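Local coordinates for protein putative trimethylamine methyltransferase (Rhizobium meliloti, PDB 4YYC) that probably transfers methyl groups, as a methyltransferase of the trimethylamine methyltransferase type, at residues K406-I409 with D410-Q413; V146-L149 with D150-R154; M224-L228 with F229-F233. One frame throughout, in Å; residues are numbered along the deposited sequence. Where two conformers were deposited one is given.

Interaction 1. Residues K406-I409 with D410-Q413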
ATOM      1  N   LYS A 406       4.402  14.936  -9.858  1.00 13.77           N
ATOM      2  CA  LYS A 406       3.599  13.886  -9.268  1.00 13.93           C
ATOM      3  C   LYS A 406       3.157  12.849 -10.313  1.00 13.64           C
ATOM      4  O   LYS A 406       3.165  11.650 -10.046  1.00 13.33           O
ATOM      5  CB  LYS A 406       2.408  14.484  -8.574  1.00 14.96           C
ATOM      6  CG  LYS A 406       1.384  13.522  -8.005  1.00 15.95           C
ATOM      7  CD  LYS A 406       1.884  12.822  -6.831  1.00 16.10           C
ATOM      8  CE  LYS A 406       0.816  12.252  -5.826  1.00 15.83           C
ATOM      9  NZ  LYS A 406      -0.402  11.683  -6.528  1.00 16.06           N
ATOM     10  N   PHE A 407       2.786  13.298 -11.499  1.00 12.97           N
ATOM     11  CA  PHE A 407       2.419  12.375 -12.548  1.00 13.25           C
ATOM     12  C   PHE A 407       3.538  11.372 -12.818  1.00 13.43           C
ATOM     13  O   PHE A 407       3.303  10.179 -12.947  1.00 13.31           O
ATOM     14  CB  PHE A 407       2.086  13.153 -13.836  1.00 13.66           C
ATOM     15  CG  PHE A 407       1.641  12.272 -14.951  1.00 13.89           C
ATOM     16  CD1 PHE A 407       2.577  11.601 -15.770  1.00 14.60           C
ATOM     17  CD2 PHE A 407       0.284  12.099 -15.196  1.00 14.15           C
ATOM     18  CE1 PHE A 407       2.146  10.769 -16.796  1.00 15.08           C
ATOM     19  CE2 PHE A 407      -0.131  11.283 -16.269  1.00 14.83           C
ATOM     20  CZ  PHE A 407       0.791  10.614 -17.028  1.00 14.84           C
HETATM   21  N   MSE A 408       4.774  11.865 -12.901  1.00 13.56           N
HETATM   22  CA  MSE A 408       5.919  10.972 -13.200  1.00 14.29           C
HETATM   23  C   MSE A 408       6.167   9.970 -12.101  1.00 13.87           C
HETATM   24  O   MSE A 408       6.453   8.794 -12.358  1.00 13.61           O
HETATM   25  CB  MSE A 408       7.171  11.800 -13.484  1.00 15.13           C
HETATM   26  CG  MSE A 408       7.034  12.756 -14.674  1.00 16.02           C
HETATM   27 SE   MSE A 408       6.633  11.819 -16.340  1.00 17.76          SE
HETATM   28  CE  MSE A 408       8.263  10.749 -16.403  1.00 18.56           C
ATOM     29  N   ILE A 409       6.043  10.415 -10.859  1.00 13.34           N
ATOM     30  CA  ILE A 409       6.264   9.514  -9.706  1.00 13.25           C
ATOM     31  C   ILE A 409       5.159   8.450  -9.670  1.00 13.00           C
ATOM     32  O   ILE A 409       5.416   7.242  -9.515  1.00 12.89           O
ATOM     33  CB  ILE A 409       6.269  10.302  -8.376  1.00 13.00           C
ATOM     34  CG1 ILE A 409       7.461  11.267  -8.336  1.00 13.13           C
ATOM     35  CG2 ILE A 409       6.234   9.348  -7.150  1.00 13.28           C
ATOM     36  CD1 ILE A 409       7.339  12.316  -7.236  1.00 13.14           C
ATOM     37  N   ASP A 410       3.927   8.890  -9.891  1.00 12.79           N
ATOM     38  CA  ASP A 410       2.800   7.976  -9.838  1.00 13.01           C
ATOM     39  C   ASP A 410       2.847   6.959 -10.981  1.00 13.14           C
ATOM     40  O   ASP A 410       2.542   5.774 -10.778  1.00 12.99           O
ATOM     41  CB  ASP A 410       1.461   8.723  -9.944  1.00 13.14           C
ATOM     42  CG  ASP A 410       1.134   9.605  -8.758  1.00 13.75           C
ATOM     43  OD1 ASP A 410       1.604   9.320  -7.635  1.00 15.08           O
ATOM     44  OD2 ASP A 410       0.267  10.552  -8.925  1.00 14.60           O
ATOM     45  N   GLN A 411       3.155   7.399 -12.181  1.00 13.06           N
ATOM     46  CA  GLN A 411       3.161   6.453 -13.303  1.00 13.68           C
ATOM     47  C   GLN A 411       4.190   5.335 -13.134  1.00 14.05           C
ATOM     48  O   GLN A 411       4.001   4.212 -13.642  1.00 14.01           O
ATOM     49  CB  GLN A 411       3.243   7.162 -14.676  1.00 14.28           C
ATOM     50  CG  GLN A 411       4.518   7.868 -14.988  1.00 14.78           C
ATOM     51  CD  GLN A 411       5.637   6.979 -15.443  1.00 15.36           C
ATOM     52  OE1 GLN A 411       5.447   6.085 -16.257  1.00 16.09           O
ATOM     53  NE2 GLN A 411       6.819   7.193 -14.898  1.00 16.35           N
ATOM     54  N   ASP A 412       5.272   5.657 -12.445  1.00 14.51           N
ATOM     55  CA  ASP A 412       6.277   4.664 -12.085  1.00 15.90           C
ATOM     56  C   ASP A 412       5.665   3.599 -11.160  1.00 15.23           C
ATOM     57  O   ASP A 412       5.810   2.376 -11.394  1.00 16.23           O
ATOM     58  CB  ASP A 412       7.470   5.396 -11.473  1.00 16.72           C
ATOM     59  CG  ASP A 412       8.585   4.504 -11.092  1.00 18.63           C
ATOM     60  OD1 ASP A 412       8.797   3.452 -11.760  1.00 21.19           O
ATOM     61  OD2 ASP A 412       9.293   4.855 -10.110  1.00 19.07           O
ATOM     62  N   GLN A 413       4.897   4.050 -10.175  1.00 14.38           N
ATOM     63  CA  GLN A 413       4.163   3.146  -9.317  1.00 14.47           C
ATOM     64  C   GLN A 413       3.203   2.295 -10.121  1.00 14.44           C
ATOM     65  O   GLN A 413       3.011   1.095  -9.837  1.00 14.51           O
ATOM     66  CB  GLN A 413       3.465   3.889  -8.160  1.00 14.65           C
ATOM     67  CG  GLN A 413       4.436   4.550  -7.205  1.00 14.96           C
ATOM     68  CD  GLN A 413       5.320   3.529  -6.469  1.00 16.30           C
ATOM     69  OE1 GLN A 413       4.806   2.576  -5.872  1.00 17.25           O
ATOM     70  NE2 GLN A 413       6.622   3.709  -6.541  1.00 17.53           N
TER
HETATM   71  O   HOH W   1       7.773   6.136  -8.085  1.00 18.80           O

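Interaction 2. Residues V146-L149 with D150-R154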
ATOM      1  N   VAL A 146      -2.302  23.754 -12.404  1.00 14.67           N
ATOM      2  CA  VAL A 146      -1.142  22.872 -12.528  1.00 14.95           C
ATOM      3  C   VAL A 146      -0.047  23.300 -11.581  1.00 15.33           C
ATOM      4  O   VAL A 146       0.010  24.480 -11.166  1.00 15.06           O
ATOM      5  CB  VAL A 146      -0.565  22.793 -13.965  1.00 15.54           C
ATOM      6  CG1 VAL A 146      -1.618  22.203 -14.890  1.00 15.59           C
ATOM      7  CG2 VAL A 146      -0.083  24.155 -14.456  1.00 16.18           C
ATOM      8  N   ARG A 147       0.821  22.345 -11.233  1.00 15.33           N
ATOM      9  CA  ARG A 147       2.138  22.670 -10.744  1.00 16.37           C
ATOM     10  C   ARG A 147       3.093  22.415 -11.864  1.00 16.26           C
ATOM     11  O   ARG A 147       3.269  21.245 -12.244  1.00 15.64           O
ATOM     12  CB  ARG A 147       2.488  21.799  -9.552  1.00 17.11           C
ATOM     13  CG  ARG A 147       2.054  22.397  -8.291  1.00 18.64           C
ATOM     14  CD  ARG A 147       3.026  23.432  -7.731  1.00 20.55           C
ATOM     15  NE  ARG A 147       2.594  23.746  -6.413  1.00 21.87           N
ATOM     16  CZ  ARG A 147       3.100  24.686  -5.659  1.00 22.09           C
ATOM     17  NH1 ARG A 147       4.068  25.491  -6.094  1.00 22.53           N
ATOM     18  NH2 ARG A 147       2.593  24.844  -4.465  1.00 22.94           N
ATOM     19  N   ASP A 148       3.615  23.493 -12.452  1.00 16.47           N
ATOM     20  CA  ASP A 148       4.359  23.358 -13.704  1.00 17.40           C
ATOM     21  C   ASP A 148       5.796  22.890 -13.439  1.00 17.81           C
ATOM     22  O   ASP A 148       6.196  22.725 -12.301  1.00 17.28           O
ATOM     23  CB  ASP A 148       4.237  24.586 -14.592  1.00 17.99           C
ATOM     24  CG  ASP A 148       4.984  25.807 -14.087  1.00 18.86           C
ATOM     25  OD1 ASP A 148       5.894  25.679 -13.258  1.00 18.87           O
ATOM     26  OD2 ASP A 148       4.600  26.930 -14.558  1.00 19.39           O
ATOM     27  N   LEU A 149       6.550  22.687 -14.519  1.00 18.74           N
ATOM     28  CA  LEU A 149       7.905  22.178 -14.403  1.00 20.46           C
ATOM     29  C   LEU A 149       8.872  23.215 -13.851  1.00 20.86           C
ATOM     30  O   LEU A 149      10.004  22.881 -13.520  1.00 20.95           O
ATOM     31  CB  LEU A 149       8.363  21.597 -15.745  1.00 21.76           C
ATOM     32  CG  LEU A 149       7.746  20.222 -16.092  1.00 23.34           C
ATOM     33  CD1 LEU A 149       8.044  19.820 -17.502  1.00 25.08           C
ATOM     34  CD2 LEU A 149       8.189  19.104 -15.191  1.00 23.45           C
ATOM     35  N   ASP A 150       8.431  24.469 -13.756  1.00 21.65           N
ATOM     36  CA  ASP A 150       9.246  25.515 -13.104  1.00 23.64           C
ATOM     37  C   ASP A 150       8.847  25.766 -11.654  1.00 24.38           C
ATOM     38  O   ASP A 150       9.347  26.724 -11.038  1.00 26.46           O
ATOM     39  CB  ASP A 150       9.167  26.809 -13.914  1.00 24.94           C
ATOM     40  CG  ASP A 150       9.792  26.660 -15.269  1.00 26.69           C
ATOM     41  OD1 ASP A 150      10.888  26.088 -15.368  1.00 28.26           O
ATOM     42  OD2 ASP A 150       9.177  27.064 -16.248  1.00 30.06           O
ATOM     43  N   GLY A 151       7.944  24.950 -11.133  1.00 24.00           N
ATOM     44  CA  GLY A 151       7.469  25.028  -9.751  1.00 24.97           C
ATOM     45  C   GLY A 151       6.318  26.001  -9.473  1.00 24.85           C
ATOM     46  O   GLY A 151       5.969  26.238  -8.300  1.00 26.67           O
ATOM     47  N   ASN A 152       5.703  26.547 -10.509  1.00 22.31           N
ATOM     48  CA  ASN A 152       4.657  27.515 -10.299  1.00 22.17           C
ATOM     49  C   ASN A 152       3.314  26.808 -10.174  1.00 20.09           C
ATOM     50  O   ASN A 152       2.996  25.898 -10.975  1.00 19.36           O
ATOM     51  CB  ASN A 152       4.545  28.458 -11.477  1.00 23.86           C
ATOM     52  CG  ASN A 152       5.834  29.199 -11.783  1.00 26.71           C
ATOM     53  OD1 ASN A 152       6.399  29.092 -12.893  1.00 30.88           O
ATOM     54  ND2 ASN A 152       6.307  29.932 -10.829  1.00 26.99           N
ATOM     55  N   ARG A 153       2.534  27.213  -9.180  1.00 18.58           N
ATOM     56  CA  ARG A 153       1.127  26.822  -9.110  1.00 17.42           C
ATOM     57  C   ARG A 153       0.349  27.889  -9.857  1.00 17.40           C
ATOM     58  O   ARG A 153       0.340  29.049  -9.431  1.00 18.27           O
ATOM     59  CB  ARG A 153       0.645  26.733  -7.675  1.00 17.46           C
ATOM     60  CG  ARG A 153      -0.742  26.183  -7.463  1.00 17.26           C
ATOM     61  CD  ARG A 153      -1.125  26.207  -6.006  1.00 17.80           C
ATOM     62  NE  ARG A 153      -2.464  25.759  -5.702  1.00 17.71           N
ATOM     63  CZ  ARG A 153      -3.559  26.506  -5.745  1.00 18.74           C
ATOM     64  NH1 ARG A 153      -3.510  27.776  -6.163  1.00 19.58           N
ATOM     65  NH2 ARG A 153      -4.702  25.997  -5.357  1.00 19.96           N
ATOM     66  N   ARG A 154      -0.339  27.504 -10.916  1.00 16.44           N
ATOM     67  CA  ARG A 154      -1.014  28.485 -11.772  1.00 16.72           C
ATOM     68  C   ARG A 154      -2.185  27.840 -12.474  1.00 16.75           C
ATOM     69  O   ARG A 154      -2.263  26.605 -12.536  1.00 15.37           O
ATOM     70  CB  ARG A 154      -0.015  29.045 -12.755  1.00 17.12           C
ATOM     71  CG  ARG A 154       0.644  28.008 -13.647  1.00 17.04           C
ATOM     72  CD  ARG A 154       1.369  28.631 -14.823  1.00 17.31           C
ATOM     73  NE  ARG A 154       2.073  27.613 -15.599  1.00 17.44           N
ATOM     74  CZ  ARG A 154       1.486  26.763 -16.457  1.00 17.37           C
ATOM     75  NH1 ARG A 154       0.173  26.779 -16.683  1.00 16.99           N
ATOM     76  NH2 ARG A 154       2.217  25.868 -17.078  1.00 17.58           N
TER
HETATM   77  O   HOH W   2       4.993  26.393 -17.929  1.00 35.64           O

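Interaction 3. Residues M224-L228 with F229-F233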
HETATM    1  N   MSE A 224     -17.381  13.911 -33.153  1.00 20.51           N
HETATM    2  CA  MSE A 224     -15.963  13.790 -33.385  1.00 20.78           C
HETATM    3  C   MSE A 224     -15.566  12.344 -33.446  1.00 20.56           C
HETATM    4  O   MSE A 224     -14.768  11.977 -34.274  1.00 20.51           O
HETATM    5  CB  MSE A 224     -15.219  14.536 -32.299  1.00 21.14           C
HETATM    6  CG  MSE A 224     -15.363  16.022 -32.591  1.00 21.76           C
HETATM    7 SE   MSE A 224     -14.517  17.146 -31.224  1.00 23.87          SE
HETATM    8  CE  MSE A 224     -12.727  16.824 -31.873  1.00 24.23           C
ATOM      9  N   ALA A 225     -16.073  11.523 -32.528  1.00 20.21           N
ATOM     10  CA  ALA A 225     -15.768  10.106 -32.514  1.00 20.51           C
ATOM     11  C   ALA A 225     -16.190   9.449 -33.814  1.00 21.25           C
ATOM     12  O   ALA A 225     -15.466   8.556 -34.337  1.00 21.56           O
ATOM     13  CB  ALA A 225     -16.461   9.418 -31.348  1.00 19.99           C
ATOM     14  N   LYS A 226     -17.344   9.858 -34.357  1.00 21.65           N
ATOM     15  CA  LYS A 226     -17.814   9.286 -35.633  1.00 22.96           C
ATOM     16  C   LYS A 226     -16.940   9.677 -36.796  1.00 23.08           C
ATOM     17  O   LYS A 226     -16.727   8.858 -37.687  1.00 23.75           O
ATOM     18  CB  LYS A 226     -19.265   9.635 -35.906  1.00 23.60           C
ATOM     19  CG  LYS A 226     -20.219   8.964 -34.960  1.00 23.94           C
ATOM     20  CD  LYS A 226     -21.696   9.204 -35.275  1.00 25.13           C
ATOM     21  CE  LYS A 226     -22.538   8.357 -34.347  1.00 25.76           C
ATOM     22  NZ  LYS A 226     -23.941   8.333 -34.747  1.00 27.47           N
ATOM     23  N   ILE A 227     -16.426  10.907 -36.813  1.00 22.58           N
ATOM     24  CA  ILE A 227     -15.423  11.309 -37.804  1.00 23.06           C
ATOM     25  C   ILE A 227     -14.175  10.402 -37.728  1.00 23.12           C
ATOM     26  O   ILE A 227     -13.629   9.994 -38.751  1.00 23.81           O
ATOM     27  CB  ILE A 227     -15.032  12.798 -37.633  1.00 22.81           C
ATOM     28  CG1 ILE A 227     -16.203  13.684 -38.066  1.00 23.39           C
ATOM     29  CG2 ILE A 227     -13.793  13.143 -38.458  1.00 23.42           C
ATOM     30  CD1 ILE A 227     -16.243  15.094 -37.526  1.00 23.18           C
ATOM     31  N   LEU A 228     -13.756  10.099 -36.519  1.00 22.02           N
ATOM     32  CA  LEU A 228     -12.535   9.324 -36.270  1.00 21.86           C
ATOM     33  C   LEU A 228     -12.674   7.828 -36.588  1.00 22.36           C
ATOM     34  O   LEU A 228     -11.819   7.252 -37.248  1.00 22.70           O
ATOM     35  CB  LEU A 228     -12.124   9.526 -34.822  1.00 21.28           C
ATOM     36  CG  LEU A 228     -10.923   8.749 -34.357  1.00 20.94           C
ATOM     37  CD1 LEU A 228      -9.687   9.028 -35.204  1.00 21.66           C
ATOM     38  CD2 LEU A 228     -10.656   9.103 -32.917  1.00 20.33           C
ATOM     39  N   PHE A 229     -13.749   7.216 -36.098  1.00 22.02           N
ATOM     40  CA  PHE A 229     -13.943   5.751 -36.132  1.00 22.61           C
ATOM     41  C   PHE A 229     -14.978   5.284 -37.169  1.00 23.69           C
ATOM     42  O   PHE A 229     -15.022   4.083 -37.508  1.00 24.64           O
ATOM     43  CB  PHE A 229     -14.494   5.303 -34.786  1.00 21.92           C
ATOM     44  CG  PHE A 229     -13.509   5.330 -33.667  1.00 21.41           C
ATOM     45  CD1 PHE A 229     -12.669   4.258 -33.446  1.00 21.60           C
ATOM     46  CD2 PHE A 229     -13.461   6.404 -32.777  1.00 20.84           C
ATOM     47  CE1 PHE A 229     -11.785   4.233 -32.380  1.00 21.10           C
ATOM     48  CE2 PHE A 229     -12.550   6.407 -31.715  1.00 20.31           C
ATOM     49  CZ  PHE A 229     -11.715   5.330 -31.522  1.00 20.57           C
ATOM     50  N   GLY A 230     -15.834   6.184 -37.647  1.00 24.20           N
ATOM     51  CA  GLY A 230     -16.987   5.799 -38.471  1.00 24.81           C
ATOM     52  C   GLY A 230     -18.307   5.822 -37.719  1.00 24.94           C
ATOM     53  O   GLY A 230     -18.356   5.511 -36.511  1.00 24.25           O
ATOM     54  N   ASP A 231     -19.372   6.205 -38.418  1.00 25.76           N
ATOM     55  CA  ASP A 231     -20.680   6.366 -37.793  0.50 26.34           C
ATOM     56  C   ASP A 231     -21.193   5.043 -37.216  1.00 26.24           C
ATOM     57  O   ASP A 231     -21.543   4.984 -36.036  1.00 26.40           O
ATOM     58  CB  ASP A 231     -21.708   6.973 -38.779  0.50 27.49           C
ATOM     59  CG  ASP A 231     -23.018   7.400 -38.088  0.50 28.08           C
ATOM     60  OD1 ASP A 231     -23.598   6.604 -37.335  0.50 28.46           O
ATOM     61  OD2 ASP A 231     -23.478   8.553 -38.274  0.50 29.79           O
ATOM     62  N   ASP A 232     -21.244   3.984 -38.031  1.00 27.08           N
ATOM     63  CA  ASP A 232     -21.774   2.715 -37.516  0.50 27.21           C
ATOM     64  C   ASP A 232     -20.872   2.132 -36.426  1.00 26.15           C
ATOM     65  O   ASP A 232     -21.386   1.555 -35.461  1.00 25.70           O
ATOM     66  CB  ASP A 232     -22.010   1.679 -38.606  0.50 28.76           C
ATOM     67  CG  ASP A 232     -23.080   2.101 -39.583  0.50 30.12           C
ATOM     68  OD1 ASP A 232     -24.177   2.517 -39.147  0.50 31.08           O
ATOM     69  OD2 ASP A 232     -22.825   2.030 -40.797  0.50 31.67           O
ATOM     70  N   PHE A 233     -19.566   2.321 -36.555  1.00 25.31           N
ATOM     71  CA  PHE A 233     -18.629   1.829 -35.541  1.00 24.33           C
ATOM     72  C   PHE A 233     -18.947   2.389 -34.166  1.00 23.26           C
ATOM     73  O   PHE A 233     -18.992   1.634 -33.199  1.00 22.82           O
ATOM     74  CB  PHE A 233     -17.194   2.128 -35.907  1.00 24.46           C
ATOM     75  CG  PHE A 233     -16.199   1.405 -35.037  1.00 24.19           C
ATOM     76  CD1 PHE A 233     -15.809   1.920 -33.825  1.00 23.65           C
ATOM     77  CD2 PHE A 233     -15.664   0.215 -35.450  1.00 24.95           C
ATOM     78  CE1 PHE A 233     -14.878   1.262 -33.039  1.00 23.66           C
ATOM     79  CE2 PHE A 233     -14.738  -0.468 -34.675  1.00 25.03           C
ATOM     80  CZ  PHE A 233     -14.335   0.059 -33.468  1.00 24.37           C
TER

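Interaction 1. Residues K406-I409 with D410-Q413
The flat ends of F407 and Q411 are turned only 15° from parallel while their side chains cross at about a right angle, and of Q411 only the CG methylene comes near the ring, obliquely, F407 CE1 to Q411 CG 4.2 Å. The ring packs otherwise on F164 and L167 of helix 158-170. CG of Q411 stands between its backbone N and carbonyl carbon (chi1 68°), and with a second bend at chi2 (79°) this folds the amide back along the helix; NE2 gives 3.0 Å to M408 O, on a lone pair in the carbonyl plane. The same oxygen takes a weak backbone bond from D412 N at 3.4 Å. All this lies within helix 404-420, where K406 and D410 form an i to i+4 salt bridge: K406, bent at chi2 and chi4, brings NZ to 2.7 Å from D410 OD2 on its syn lone pair. NZ also donates to W395 O and S374 OG, and OD2 accepts from G394 N; a leucine in place of K406 would probably leave the buried carboxylate without its countercharge. A water joins I409 O, D412 OD2 and Q413 NE2, while S462 and Y460 hold the D412 carboxylate and N376 of the second subunit binds Q413 OE1.

Interaction 2. Residues V146-L149 with D150-R154
D148 spends its two carboxylate oxygens on different tasks across this hairpin turn, OD1 on backbone and OD2 on the side chain of R154. OD1 accepts from D150 N and from N152 N, each at 2.9 Å, and the two donors reach it from opposite faces of the carboxylate plane. Its CG sits between the backbone N and the carbonyl carbon (chi1 71°), which directs the carboxylate across the turn. The bond from D150 N closes an Asx turn. Around it the backbone makes a type I turn from D148 to G151, with G151 N donating to D148 O and D148 N to N152 O; with G151 at positive phi (85°), this is the 3:5 hairpin with a G1 bulge.

R154 NE meets D148 OD2 at 2.8 Å, on the anti side of the carboxylate, in a salt bridge. The guanidinium plane is turned 54° from the carboxylate, and one of its faces carries V146 CG2, 3.4 Å above the plane and offset toward the rim. V146 and R154 are also a hydrogen-bonded antiparallel pair, V146 N to R154 O measuring 2.9 Å. R154 NH1 has a second partner in D160 of helix 158-170. Among R147 and R153, on the sheet's other face, R153 CB lies over the centre of the R147 guanidinium, and G151 O lies in the plane of that guanidinium, 3.0 Å from R147 NH1, which donates to it. Two amides and an arginine around one carboxylate would probably favour its ionised form and fix its rotation, tying the turn's conformation to the strand register.

Interaction 3. Residues M224-L228 with F229-F233
A225 O receives the short backbone bond from F229 N, 2.8 Å long with an N-H...O angle of 158°, and F229 CD2 comes to 3.3 Å from the same oxygen, which lies in the plane of the ring at its edge. The ring is there because F229 CG stands beside its own backbone N, anti to the carbonyl carbon (chi1 -73°), so that the side chain leans back over the preceding turn. L228 runs alongside it, pointing the same way: its CG lies 4.2 Å from the centroid of the F229 ring, off-centre in a CH-pi contact, and its CD2 closes to 3.5 Å from F229 CE2.

One residue on, G230 N donates to K226 O at 2.8 Å, though less straight. G230 is where helix 215-229 ends and also the N-cap of helix 231-236, so a single residue turns the chain between two helices. Its positive phi (103°) takes it out of the helical conformation, and a CB at these backbone angles would collide with the carbonyl oxygen of F229. K226 extends its chain beyond CG past D231, and K226 NZ forms a salt bridge with E235 of the second helix. In one of the two conformers of D231, K226 NZ also makes a salt bridge of 3.1 Å to D231 OD1, met from above the carboxylate plane.

V234 of helix 231-236 packs against A225, K226 and F229. M224 and I227 face helix 503-518, M224 and L228 rest on helix 192-202, and the F229 side chain touches V239 in the loop before strand 240-245.

Interaction 1 is buried throughout, interaction 2 partly so, and interaction 3 lies at the surface. The first two are neighbours, their centres about 16 Å apart: strand 145-147 pairs with strand 401-403, which leads directly into helix 404-420, and both contacts pack on helix 158-170 and reach the second subunit. Interaction 3, with its centre about 33 and 36 Å from those of interactions 1 and 2, joins two consecutive helices elsewhere and touches no other chain. Each contact contains a salt bridge, differently placed: within a buried part of one helix in interaction 1, across a hairpin in interaction 2, and, in one conformer of D231, across a helix junction in interaction 3. Glycines at positive phi mark the turns of interactions 2 and 3.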